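Local coordinates for structural protein ORF273 (Acidianus two-tailed virus, PDB 4ART) that is a heat- and acid-stable structural protein of an archaeal virus virion, with a new fold and an uncertain biochemical role, at residues A[194-198]-A[199-203]. Sequence-based numbering, arbitrary orientation.
Sequences IERIV and AEEQP
A turn at chi3 (88°) bends the R196 chain, whose CG runs anti to the backbone N, so that its guanidinium reaches E201, which extends from a chi1 of -58° with CG beside its own N. R196 NE donates a nearly straight bond to E201 OE2 at 2.7 Å; the oxygen lies in the guanidinium plane, at its edge, while the nitrogen sits well above the carboxylate plane. The two planes stand 73° apart, and the second link, R196 NH2 to E201 OE1, is weak. E201 OE1 also rests 3.3 Å from I197 CG1.

Along the backbone the last turns of helix 188-201 change character. A199 N and E200 N still bond to the carbonyls of E195 and R196, but the spacing then widens: Q202 N meets I197 O at 3.1 Å and almost straight, an i to i+5 bond of pi type, whereas E201 N holds the same oxygen weakly. The Q202 side chain turns back alongside V198, and its NE2 donates to V198 O at 3.1 Å, in the carbonyl plane on a lone pair. A water also donates to V198 O, at 2.7 Å, and to Q202 O. The buried amide is fixed further by L169 O at NE2 and R170 at OE1, tying this part of the chain to the loop before helix 171-179, while E200 OE1 bonds T209 of the second subunit.

V198 O thus has two donors, the Q202 amide and a water, and the ion pair between partly exposed R196 and exposed E201 links residues five apart, the same spacing as the Q202 N to I197 O bond.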
loop_
_atom_site.group_PDB
_atom_site.type_symbol
_atom_site.label_atom_id
_atom_site.label_comp_id
_atom_site.label_asym_id
_atom_site.label_seq_id
_atom_site.Cartn_x
_atom_site.Cartn_y
_atom_site.Cartn_z
ATOM N N ILE A 194 -15.218 13.181 -4.975
ATOM C CA ILE A 194 -15.440 12.172 -6.010
ATOM C C ILE A 194 -14.736 10.868 -5.628
ATOM O O ILE A 194 -15.354 9.805 -5.665
ATOM C CB ILE A 194 -15.069 12.661 -7.442
ATOM C CG1 ILE A 194 -15.937 13.868 -7.840
ATOM C CG2 ILE A 194 -15.187 11.516 -8.505
ATOM C CD1 ILE A 194 -15.310 14.675 -8.934
ATOM N N GLU A 195 -13.461 10.966 -5.237
ATOM C CA GLU A 195 -12.653 9.825 -4.829
ATOM C C GLU A 195 -13.341 8.981 -3.724
ATOM O O GLU A 195 -13.385 7.746 -3.815
ATOM C CB GLU A 195 -11.251 10.319 -4.401
ATOM C CG GLU A 195 -10.382 9.169 -3.972
ATOM C CD GLU A 195 -8.935 9.196 -4.375
ATOM O OE1 GLU A 195 -8.213 10.129 -3.976
ATOM O OE2 GLU A 195 -8.473 8.113 -4.783
ATOM N N ARG A 196 -13.892 9.651 -2.703
ATOM C CA ARG A 196 -14.597 9.019 -1.585
ATOM C C ARG A 196 -15.797 8.167 -2.064
ATOM O O ARG A 196 -15.974 7.035 -1.598
ATOM C CB ARG A 196 -15.038 10.105 -0.575
ATOM C CG ARG A 196 -15.734 9.568 0.673
ATOM C CD ARG A 196 -16.517 10.654 1.397
ATOM N NE ARG A 196 -17.883 10.755 0.868
ATOM C CZ ARG A 196 -18.327 11.712 0.051
ATOM N NH1 ARG A 196 -17.530 12.711 -0.307
ATOM N NH2 ARG A 196 -19.580 11.690 -0.390
ATOM N N ILE A 197 -16.641 8.722 -2.959
ATOM C CA ILE A 197 -17.800 8.013 -3.540
ATOM C C ILE A 197 -17.366 6.748 -4.319
ATOM O O ILE A 197 -17.965 5.686 -4.134
ATOM C CB ILE A 197 -18.653 8.946 -4.450
ATOM C CG1 ILE A 197 -19.197 10.166 -3.639
ATOM C CG2 ILE A 197 -19.815 8.153 -5.129
ATOM C CD1 ILE A 197 -19.935 11.285 -4.502
ATOM N N VAL A 198 -16.360 6.893 -5.200
ATOM C CA VAL A 198 -15.849 5.825 -6.072
ATOM C C VAL A 198 -15.280 4.673 -5.245
ATOM O O VAL A 198 -15.646 3.511 -5.490
ATOM C CB VAL A 198 -14.817 6.345 -7.151
ATOM C CG1 VAL A 198 -14.206 5.219 -7.988
ATOM C CG2 VAL A 198 -15.389 7.462 -8.009
ATOM N N ALA A 199 -14.438 4.996 -4.238
ATOM C CA ALA A 199 -13.699 3.990 -3.478
ATOM C C ALA A 199 -14.333 3.450 -2.221
ATOM O O ALA A 199 -14.044 2.317 -1.837
ATOM C CB ALA A 199 -12.326 4.525 -3.159
ATOM N N GLU A 200 -15.113 4.280 -1.525
ATOM C CA GLU A 200 -15.654 3.971 -0.186
ATOM C C GLU A 200 -17.168 3.962 -0.043
ATOM O O GLU A 200 -17.663 3.609 1.035
ATOM C CB GLU A 200 -15.116 5.002 0.818
ATOM C CG GLU A 200 -13.615 5.112 0.887
ATOM C CD GLU A 200 -13.198 6.254 1.781
ATOM O OE1 GLU A 200 -13.195 6.062 3.013
ATOM O OE2 GLU A 200 -12.850 7.333 1.261
ATOM N N GLU A 201 -17.912 4.386 -1.067
ATOM C CA GLU A 201 -19.373 4.450 -0.940
ATOM C C GLU A 201 -20.174 3.525 -1.822
ATOM O O GLU A 201 -21.012 2.771 -1.318
ATOM C CB GLU A 201 -19.902 5.901 -0.960
ATOM C CG GLU A 201 -19.303 6.768 0.148
ATOM C CD GLU A 201 -19.758 8.213 0.229
ATOM O OE1 GLU A 201 -20.151 8.790 -0.811
ATOM O OE2 GLU A 201 -19.674 8.788 1.338
ATOM N N GLN A 202 -19.934 3.569 -3.129
ATOM C CA GLN A 202 -20.709 2.749 -4.064
ATOM C C GLN A 202 -20.413 1.248 -3.957
ATOM O O GLN A 202 -19.233 0.880 -3.943
ATOM C CB GLN A 202 -20.500 3.221 -5.520
ATOM C CG GLN A 202 -19.077 2.940 -6.036
ATOM C CD GLN A 202 -18.828 3.162 -7.495
ATOM O OE1 GLN A 202 -19.742 3.208 -8.318
ATOM N NE2 GLN A 202 -17.554 3.194 -7.851
ATOM N N PRO A 203 -21.432 0.350 -3.950
ATOM C CA PRO A 203 -21.097 -1.077 -4.059
ATOM C C PRO A 203 -20.699 -1.315 -5.520
ATOM O O PRO A 203 -21.485 -1.101 -6.448
ATOM C CB PRO A 203 -22.382 -1.806 -3.660
ATOM C CG PRO A 203 -23.497 -0.812 -3.857
ATOM C CD PRO A 203 -22.897 0.585 -4.010
HETATM O O HOH W 1 -16.864 1.895 -3.679
#